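Local coordinates for uncharacterized protein lp_2664 (Lactobacillus plantarum WCFS1, PDB 2PJQ), which is of unknown function but, as an HD-domain protein, is probably a metal-dependent phosphohydrolase, at residues M6-L12 and N52-A58; Q11-I15 and Q84-V90; Y18-K22 and D80-Q84. All coordinates share one frame; numbering follows the deposited sequence.

Contact 1 of 3, residues M6-L12 and N52-A58; sequences MITETQL and NLNLTLA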
loop_
_atom_site.group_PDB
_atom_site.type_symbol
_atom_site.label_atom_id
_atom_site.label_comp_id
_atom_site.label_asym_id
_atom_site.label_seq_id
_atom_site.Cartn_x
_atom_site.Cartn_y
_atom_site.Cartn_z
HETATM N N MSE B 6 -18.254 28.967 22.291
HETATM C CA MSE B 6 -17.747 27.658 21.781
HETATM C C MSE B 6 -16.331 27.838 21.255
HETATM O O MSE B 6 -15.615 28.725 21.708
HETATM C CB MSE B 6 -18.655 27.138 20.656
HETATM C CG MSE B 6 -20.115 26.935 21.060
HETATM SE SE MSE B 6 -20.297 25.676 22.523
HETATM C CE MSE B 6 -20.282 26.908 24.030
ATOM N N ILE B 7 -15.927 26.998 20.306
ATOM C CA ILE B 7 -14.590 27.107 19.736
ATOM C C ILE B 7 -14.578 28.261 18.755
ATOM O O ILE B 7 -15.360 28.285 17.807
ATOM C CB ILE B 7 -14.172 25.819 19.006
ATOM C CG1 ILE B 7 -14.235 24.639 19.972
ATOM C CG2 ILE B 7 -12.749 25.956 18.477
ATOM C CD1 ILE B 7 -13.766 23.340 19.362
ATOM N N THR B 8 -13.688 29.216 18.990
ATOM C CA THR B 8 -13.579 30.402 18.142
ATOM C C THR B 8 -12.741 30.187 16.896
ATOM O O THR B 8 -11.826 29.361 16.876
ATOM C CB THR B 8 -12.965 31.584 18.905
ATOM O OG1 THR B 8 -11.646 31.238 19.333
ATOM C CG2 THR B 8 -13.806 31.932 20.105
ATOM N N GLU B 9 -13.047 30.974 15.870
ATOM C CA GLU B 9 -12.357 30.889 14.597
ATOM C C GLU B 9 -10.836 31.003 14.739
ATOM O O GLU B 9 -10.085 30.472 13.920
ATOM C CB GLU B 9 -12.885 31.970 13.655
ATOM C CG GLU B 9 -12.929 31.517 12.207
ATOM C CD GLU B 9 -14.211 30.761 11.831
ATOM O OE1 GLU B 9 -14.862 30.155 12.718
ATOM O OE2 GLU B 9 -14.557 30.771 10.628
ATOM N N THR B 10 -10.385 31.689 15.782
ATOM C CA THR B 10 -8.958 31.858 16.019
ATOM C C THR B 10 -8.384 30.584 16.589
ATOM O O THR B 10 -7.294 30.152 16.219
ATOM C CB THR B 10 -8.684 32.986 17.026
ATOM O OG1 THR B 10 -8.933 34.244 16.400
ATOM C CG2 THR B 10 -7.249 32.947 17.503
ATOM N N GLN B 11 -9.125 29.995 17.516
ATOM C CA GLN B 11 -8.686 28.778 18.147
ATOM C C GLN B 11 -8.725 27.693 17.101
ATOM O O GLN B 11 -7.833 26.840 17.051
ATOM C CB GLN B 11 -9.608 28.424 19.300
ATOM C CG GLN B 11 -9.721 29.503 20.355
ATOM C CD GLN B 11 -10.700 29.137 21.465
ATOM O OE1 GLN B 11 -11.832 28.720 21.196
ATOM N NE2 GLN B 11 -10.270 29.305 22.718
ATOM N N LEU B 12 -9.750 27.731 16.250
ATOM C CA LEU B 12 -9.876 26.722 15.211
ATOM C C LEU B 12 -8.591 26.706 14.411
ATOM O O LEU B 12 -7.883 25.693 14.400
ATOM C CB LEU B 12 -11.056 27.013 14.284
ATOM C CG LEU B 12 -11.864 25.785 13.823
ATOM C CD1 LEU B 12 -12.790 26.159 12.655
ATOM C CD2 LEU B 12 -10.921 24.672 13.409
ATOM N N ASN B 52 -22.594 21.749 14.880
ATOM C CA ASN B 52 -21.740 22.856 15.244
ATOM C C ASN B 52 -20.473 22.679 14.405
ATOM O O ASN B 52 -19.790 21.662 14.503
ATOM C CB ASN B 52 -21.378 22.806 16.719
ATOM C CG ASN B 52 -20.328 23.833 17.073
ATOM O OD1 ASN B 52 -20.585 25.037 17.031
ATOM N ND2 ASN B 52 -19.130 23.371 17.393
ATOM N N LEU B 53 -20.162 23.673 13.585
ATOM C CA LEU B 53 -19.000 23.606 12.716
ATOM C C LEU B 53 -17.658 23.527 13.425
ATOM O O LEU B 53 -16.981 22.504 13.349
ATOM C CB LEU B 53 -18.991 24.806 11.779
ATOM C CG LEU B 53 -18.217 24.634 10.482
ATOM C CD1 LEU B 53 -18.872 23.534 9.651
ATOM C CD2 LEU B 53 -18.204 25.951 9.725
ATOM N N ASN B 54 -17.279 24.607 14.110
ATOM C CA ASN B 54 -15.997 24.680 14.823
ATOM C C ASN B 54 -15.627 23.558 15.786
ATOM O O ASN B 54 -14.450 23.275 15.959
ATOM C CB ASN B 54 -15.887 26.010 15.561
ATOM C CG ASN B 54 -15.845 27.182 14.618
ATOM O OD1 ASN B 54 -16.161 27.044 13.430
ATOM N ND2 ASN B 54 -15.469 28.349 15.134
ATOM N N LEU B 55 -16.598 22.934 16.437
ATOM C CA LEU B 55 -16.266 21.849 17.345
ATOM C C LEU B 55 -15.885 20.681 16.451
ATOM O O LEU B 55 -14.886 19.996 16.692
ATOM C CB LEU B 55 -17.479 21.449 18.186
ATOM C CG LEU B 55 -17.330 20.600 19.459
ATOM C CD1 LEU B 55 -18.666 19.936 19.760
ATOM C CD2 LEU B 55 -16.261 19.545 19.308
ATOM N N THR B 56 -16.706 20.466 15.418
ATOM C CA THR B 56 -16.524 19.376 14.464
ATOM C C THR B 56 -15.139 19.347 13.833
ATOM O O THR B 56 -14.399 18.380 13.989
ATOM C CB THR B 56 -17.572 19.456 13.317
ATOM O OG1 THR B 56 -18.889 19.342 13.860
ATOM C CG2 THR B 56 -17.389 18.323 12.326
ATOM N N LEU B 57 -14.785 20.408 13.119
ATOM C CA LEU B 57 -13.497 20.440 12.444
ATOM C C LEU B 57 -12.388 20.295 13.453
ATOM O O LEU B 57 -11.428 19.562 13.215
ATOM C CB LEU B 57 -13.319 21.737 11.658
ATOM C CG LEU B 57 -14.475 22.057 10.723
ATOM C CD1 LEU B 57 -14.134 23.277 9.901
ATOM C CD2 LEU B 57 -14.755 20.854 9.832
ATOM N N ALA B 58 -12.528 20.997 14.574
ATOM C CA ALA B 58 -11.536 20.953 15.636
ATOM C C ALA B 58 -11.270 19.489 15.951
ATOM O O ALA B 58 -10.132 19.018 15.829
ATOM C CB ALA B 58 -12.048 21.674 16.854
#
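Asn54, in the first turn of helix 53-62, hooks onto the start of helix 9-22, and its amide nitrogen makes both hydrogen bonds of this contact. ND2 of Asn54 lies 2.7 Å from the backbone O of Ile7, a bond of 159° at the hydrogen, although the donor sits tilted from that carbonyl's plane. The same ND2 gives a second bond to Glu9 OE1, 3.1 Å away, meeting the carboxylate oxygen nearly head-on. Both acceptors lie close to the plane of the Asn54 amide, so the pair fixes its rotation. Glu9 gets there through a bend in its chain (chi2 86°); the two side chains cross at about a right angle, with carboxylate and amide planes about midway between parallel and perpendicular.

The apolar part flanks this polar grip. Ile7 extends its long branch, chi2 -177°, until CD1 rests 3.5 Å from Ala58 CB and close to Leu55 CA. Leu12 spreads its two methyls: CD1 is 3.6 Å from Asn54 OD1, these side chains again crossing at about a right angle, while CD2 meets Leu57 CB at 4.2 Å.

Capping organises the start of helix 9-22. Thr8, the N-cap, and Gln11 form a capping box, in which Thr8 N donates to Gln11 OE1 over 2.9 Å; the return bond from Gln11 N to Thr8 OG1 is weak and less certain. In the other segment Asn52 precedes the helix, and Thr56 OG1 gives a hydrogen bond back to its backbone O.

The pairing thus joins the N-terminal helix to the helix that leads into the probable His-Asp pair of the HD domain. Helix 92-102 closes one side, with Ile98 on Ile7 and Ile101 on Leu55. Leu57 packs on Ala42 and Arg43 of helix 32-49, and Thr56 on Val123 of helix 119-130.

Contact 2 of 3, residues Q11-I15 and Q84-V90; sequences QLTAI and QLNAQNV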
loop_
_atom_site.group_PDB
_atom_site.type_symbol
_atom_site.label_atom_id
_atom_site.label_comp_id
_atom_site.label_asym_id
_atom_site.label_seq_id
_atom_site.Cartn_x
_atom_site.Cartn_y
_atom_site.Cartn_z
ATOM N N GLN B 11 -9.125 29.995 17.516
ATOM C CA GLN B 11 -8.686 28.778 18.147
ATOM C C GLN B 11 -8.725 27.693 17.101
ATOM O O GLN B 11 -7.833 26.840 17.051
ATOM C CB GLN B 11 -9.608 28.424 19.300
ATOM C CG GLN B 11 -9.721 29.503 20.355
ATOM C CD GLN B 11 -10.700 29.137 21.465
ATOM O OE1 GLN B 11 -11.832 28.720 21.196
ATOM N NE2 GLN B 11 -10.270 29.305 22.718
ATOM N N LEU B 12 -9.750 27.731 16.250
ATOM C CA LEU B 12 -9.876 26.722 15.211
ATOM C C LEU B 12 -8.591 26.706 14.411
ATOM O O LEU B 12 -7.883 25.693 14.400
ATOM C CB LEU B 12 -11.056 27.013 14.284
ATOM C CG LEU B 12 -11.864 25.785 13.823
ATOM C CD1 LEU B 12 -12.790 26.159 12.655
ATOM C CD2 LEU B 12 -10.921 24.672 13.409
ATOM N N THR B 13 -8.282 27.830 13.767
ATOM C CA THR B 13 -7.070 27.951 12.958
ATOM C C THR B 13 -5.862 27.432 13.722
ATOM O O THR B 13 -5.042 26.697 13.174
ATOM C CB THR B 13 -6.768 29.427 12.548
ATOM O OG1 THR B 13 -7.868 29.969 11.815
ATOM C CG2 THR B 13 -5.527 29.494 11.662
ATOM N N ALA B 14 -5.749 27.814 14.988
ATOM C CA ALA B 14 -4.611 27.379 15.801
ATOM C C ALA B 14 -4.524 25.866 15.812
ATOM O O ALA B 14 -3.462 25.297 15.564
ATOM C CB ALA B 14 -4.744 27.897 17.220
ATOM N N ILE B 15 -5.655 25.225 16.101
ATOM C CA ILE B 15 -5.749 23.774 16.153
ATOM C C ILE B 15 -5.332 23.165 14.828
ATOM O O ILE B 15 -4.696 22.098 14.799
ATOM C CB ILE B 15 -7.201 23.320 16.458
ATOM C CG1 ILE B 15 -7.596 23.774 17.858
ATOM C CG2 ILE B 15 -7.324 21.803 16.341
ATOM C CD1 ILE B 15 -9.028 23.614 18.135
ATOM N N GLN B 84 -1.487 22.581 24.222
ATOM C CA GLN B 84 -1.885 23.424 23.094
ATOM C C GLN B 84 -3.273 24.053 23.297
ATOM O O GLN B 84 -3.454 25.264 23.168
ATOM C CB GLN B 84 -1.880 22.618 21.790
ATOM C CG GLN B 84 -2.332 23.431 20.574
ATOM C CD GLN B 84 -1.561 24.746 20.441
ATOM O OE1 GLN B 84 -0.375 24.803 20.767
ATOM N NE2 GLN B 84 -2.231 25.799 19.954
ATOM N N LEU B 85 -4.261 23.226 23.592
ATOM C CA LEU B 85 -5.588 23.755 23.809
ATOM C C LEU B 85 -5.536 24.760 24.944
ATOM O O LEU B 85 -6.207 25.795 24.883
ATOM C CB LEU B 85 -6.555 22.635 24.143
ATOM C CG LEU B 85 -6.945 21.742 22.969
ATOM C CD1 LEU B 85 -7.401 20.394 23.530
ATOM C CD2 LEU B 85 -8.037 22.414 22.121
ATOM N N ASN B 86 -4.748 24.477 25.982
ATOM C CA ASN B 86 -4.652 25.443 27.076
ATOM C C ASN B 86 -4.016 26.730 26.577
ATOM O O ASN B 86 -4.544 27.809 26.812
ATOM C CB ASN B 86 -3.857 24.900 28.259
ATOM C CG ASN B 86 -4.744 24.252 29.297
ATOM O OD1 ASN B 86 -5.756 24.817 29.697
ATOM N ND2 ASN B 86 -4.369 23.064 29.743
ATOM N N ALA B 87 -2.899 26.616 25.866
ATOM C CA ALA B 87 -2.237 27.799 25.338
ATOM C C ALA B 87 -3.174 28.611 24.440
ATOM O O ALA B 87 -2.878 29.765 24.144
ATOM C CB ALA B 87 -1.016 27.398 24.572
ATOM N N GLN B 88 -4.296 28.018 24.014
ATOM C CA GLN B 88 -5.261 28.707 23.149
ATOM C C GLN B 88 -6.549 29.119 23.878
ATOM O O GLN B 88 -7.553 29.469 23.245
ATOM C CB GLN B 88 -5.635 27.832 21.939
ATOM C CG GLN B 88 -4.503 27.546 20.967
ATOM C CD GLN B 88 -3.823 28.815 20.461
ATOM O OE1 GLN B 88 -4.373 29.911 20.559
ATOM N NE2 GLN B 88 -2.625 28.662 19.900
ATOM N N ASN B 89 -6.516 29.070 25.206
ATOM C CA ASN B 89 -7.660 29.443 26.025
ATOM C C ASN B 89 -8.940 28.751 25.600
ATOM O O ASN B 89 -10.025 29.336 25.692
ATOM C CB ASN B 89 -7.893 30.955 25.990
ATOM C CG ASN B 89 -6.616 31.763 26.218
ATOM O OD1 ASN B 89 -5.855 31.514 27.163
ATOM N ND2 ASN B 89 -6.386 32.756 25.349
ATOM N N VAL B 90 -8.834 27.519 25.121
ATOM C CA VAL B 90 -10.037 26.797 24.734
ATOM C C VAL B 90 -10.736 26.531 26.084
ATOM O O VAL B 90 -10.082 26.129 27.044
ATOM C CB VAL B 90 -9.668 25.472 24.013
ATOM C CG1 VAL B 90 -9.222 24.458 25.019
ATOM C CG2 VAL B 90 -10.832 24.937 23.246
#
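Gln11 and Gln88 make this a side-chain-to-backbone clasp, where the N-terminal helix 9-22 meets the end of helix 74-87 and the turn after it. The Gln11 chain runs straight beyond CG (chi2 178°), carrying NE2 to the Gln88 backbone O at 2.8 Å. That hydrogen bond has an angle of 154° at the hydrogen, with the donor somewhat tilted from the carbonyl plane. Since Gln11 OE1 is already used in the capping box of its own helix, the amide is held from both ends.

What it grips is a Schellman motif. Asn89, with positive phi, is the C-prime residue: its N bonds to Asn86 O at 2.8 Å, and Val90 N reaches back to Leu85 O at 3.2 Å. Were Gln11 shortened to an alanine, the Gln88 carbonyl would probably lose this donor, Thr8 N would lose its acceptor, and the turn would be less firmly tied to helix 9-22.

Packing supplies the rest. Ala14 CB lies 3.5 Å from CD of Gln88; the Gln88 chain bends at chi2 and brings its amide group against that methyl. Deeper in, Ile15 CD1 meets Leu85 CD2, methyl to methyl, at 4.3 Å.

Around these residues, Gln95 of helix 92-102 touches both Leu85 and Val90, and Ile98 also packs on Leu85. Ile15 goes on to Ala58 and Leu62 of helix 53-62.

Contact 3 of 3, residues Y18-K22 and D80-Q84; sequences YALQK and DLIVQ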
loop_
_atom_site.group_PDB
_atom_site.type_symbol
_atom_site.label_atom_id
_atom_site.label_comp_id
_atom_site.label_asym_id
_atom_site.label_seq_id
_atom_site.Cartn_x
_atom_site.Cartn_y
_atom_site.Cartn_z
ATOM N N TYR B 18 -1.749 23.484 14.684
ATOM C CA TYR B 18 -1.180 22.478 15.558
ATOM C C TYR B 18 -1.189 21.087 14.917
ATOM O O TYR B 18 -0.163 20.393 14.872
ATOM C CB TYR B 18 -1.936 22.434 16.878
ATOM C CG TYR B 18 -1.285 21.524 17.881
ATOM C CD1 TYR B 18 -0.062 21.863 18.469
ATOM C CD2 TYR B 18 -1.849 20.290 18.189
ATOM C CE1 TYR B 18 0.583 21.000 19.329
ATOM C CE2 TYR B 18 -1.210 19.411 19.052
ATOM C CZ TYR B 18 0.008 19.773 19.615
ATOM O OH TYR B 18 0.648 18.878 20.432
ATOM N N ALA B 19 -2.358 20.693 14.425
ATOM C CA ALA B 19 -2.534 19.394 13.802
ATOM C C ALA B 19 -1.531 19.141 12.681
ATOM O O ALA B 19 -0.736 18.202 12.751
ATOM C CB ALA B 19 -3.940 19.278 13.267
ATOM N N LEU B 20 -1.573 19.969 11.641
ATOM C CA LEU B 20 -0.660 19.803 10.511
ATOM C C LEU B 20 0.823 19.736 10.918
ATOM O O LEU B 20 1.595 19.001 10.314
ATOM C CB LEU B 20 -0.886 20.919 9.484
ATOM C CG LEU B 20 -2.298 20.963 8.887
ATOM C CD1 LEU B 20 -2.504 22.258 8.163
ATOM C CD2 LEU B 20 -2.516 19.794 7.960
ATOM N N GLN B 21 1.244 20.487 11.926
ATOM C CA GLN B 21 2.643 20.399 12.331
ATOM C C GLN B 21 2.969 19.011 12.882
ATOM O O GLN B 21 3.901 18.358 12.421
ATOM C CB GLN B 21 2.980 21.459 13.383
ATOM C CG GLN B 21 3.835 22.580 12.842
ATOM C CD GLN B 21 3.069 23.495 11.897
ATOM O OE1 GLN B 21 2.170 23.048 11.166
ATOM N NE2 GLN B 21 3.430 24.784 11.895
ATOM N N LYS B 22 2.189 18.558 13.858
ATOM C CA LYS B 22 2.408 17.262 14.481
ATOM C C LYS B 22 2.311 16.082 13.534
ATOM O O LYS B 22 2.743 14.977 13.875
ATOM C CB LYS B 22 1.424 17.047 15.637
ATOM C CG LYS B 22 1.728 17.848 16.883
ATOM C CD LYS B 22 3.021 17.398 17.527
ATOM C CE LYS B 22 3.349 18.270 18.718
ATOM N NZ LYS B 22 4.228 17.556 19.694
ATOM N N ASP B 80 0.196 16.528 25.357
ATOM C CA ASP B 80 0.713 17.603 24.512
ATOM C C ASP B 80 -0.443 18.445 23.992
ATOM O O ASP B 80 -0.421 19.665 24.092
ATOM C CB ASP B 80 1.525 17.067 23.331
ATOM C CG ASP B 80 3.005 16.890 23.668
ATOM O OD1 ASP B 80 3.537 17.689 24.476
ATOM O OD2 ASP B 80 3.637 15.963 23.112
ATOM N N LEU B 81 -1.462 17.790 23.450
ATOM C CA LEU B 81 -2.620 18.500 22.919
ATOM C C LEU B 81 -3.254 19.448 23.946
ATOM O O LEU B 81 -3.770 20.510 23.584
ATOM C CB LEU B 81 -3.674 17.505 22.407
ATOM C CG LEU B 81 -5.023 18.110 21.980
ATOM C CD1 LEU B 81 -4.828 19.056 20.796
ATOM C CD2 LEU B 81 -5.993 17.009 21.617
ATOM N N ILE B 82 -3.230 19.077 25.223
ATOM C CA ILE B 82 -3.814 19.965 26.230
ATOM C C ILE B 82 -2.952 21.227 26.326
ATOM O O ILE B 82 -3.461 22.346 26.310
ATOM C CB ILE B 82 -3.917 19.296 27.643
ATOM C CG1 ILE B 82 -5.004 18.213 27.667
ATOM C CG2 ILE B 82 -4.324 20.324 28.668
ATOM C CD1 ILE B 82 -4.708 17.018 26.811
ATOM N N VAL B 83 -1.644 21.037 26.419
ATOM C CA VAL B 83 -0.730 22.161 26.493
ATOM C C VAL B 83 -1.112 23.120 25.377
ATOM O O VAL B 83 -1.105 24.330 25.568
ATOM C CB VAL B 83 0.756 21.685 26.348
ATOM C CG1 VAL B 83 1.706 22.866 26.230
ATOM C CG2 VAL B 83 1.141 20.856 27.575
ATOM N N GLN B 84 -1.487 22.581 24.222
ATOM C CA GLN B 84 -1.885 23.424 23.094
ATOM C C GLN B 84 -3.273 24.053 23.297
ATOM O O GLN B 84 -3.454 25.264 23.168
ATOM C CB GLN B 84 -1.880 22.618 21.790
ATOM C CG GLN B 84 -2.332 23.431 20.574
ATOM C CD GLN B 84 -1.561 24.746 20.441
ATOM O OE1 GLN B 84 -0.375 24.803 20.767
ATOM N NE2 GLN B 84 -2.231 25.799 19.954
#
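The Tyr18 ring is sandwiched between two aliphatic chains: CG of Gln84 over one face and CG of Lys22, from its own helix, over the opposite one. Gln84 CG stands 3.7 Å from the centroid of the Tyr18 ring, a CH-pi contact offset toward the rim. The Gln84 chain leaves with CG anti to its backbone N (chi1 178°), and a bend at chi2 lays the amide nearly parallel to the ring, the planes 18° apart; the two side chains run alongside one another in opposing senses. Leu81 CD1 comes in obliquely, 4.0 Å from Tyr18 CE2. At the far end of the ring, Tyr18 OH meets the CB of Asp80 at 3.5 Å, the ring and carboxylate planes being steeply inclined.

Lys22 does a second job. Past the ring its chain reaches toward Asp80, and NZ forms a long salt bridge with OD2 of Asp80 at 3.8 Å.

The local helix axes, those of 18-22 and 80-84, run roughly antiparallel, 145° apart, and come no closer than 12.1 Å; the tyrosine ring bridges that wide separation. This surface contact thus joins the C-terminal end of helix 9-22 to helix 74-87 through side chains rather than close backbone packing, in the helical bundle of an HD-domain protein. Leu62 of helix 53-62 touches both Tyr18 and Leu81, and Phe99 of helix 92-102 packs on Leu81.

All three contacts hang on helix 9-22, taken in order from its N-terminal end. Contact 1 ties its start to helix 53-62, whereas contacts 2 and 3 tie its later turns to helix 74-87, the next helix in the chain. Because the local segments run roughly antiparallel, contact 2 uses the end of helix 74-87 and contact 3 an earlier turn, with Gln84 shared. Their centres lie about 9 Å apart; the centre of contact 1 is about 10 Å from that of contact 2 and 15 Å from that of contact 3. Ala58 CB and Ile15 CD1 touch between contacts 1 and 2. The N-terminal helix thereby bridges two helices of the all-helical HD domain.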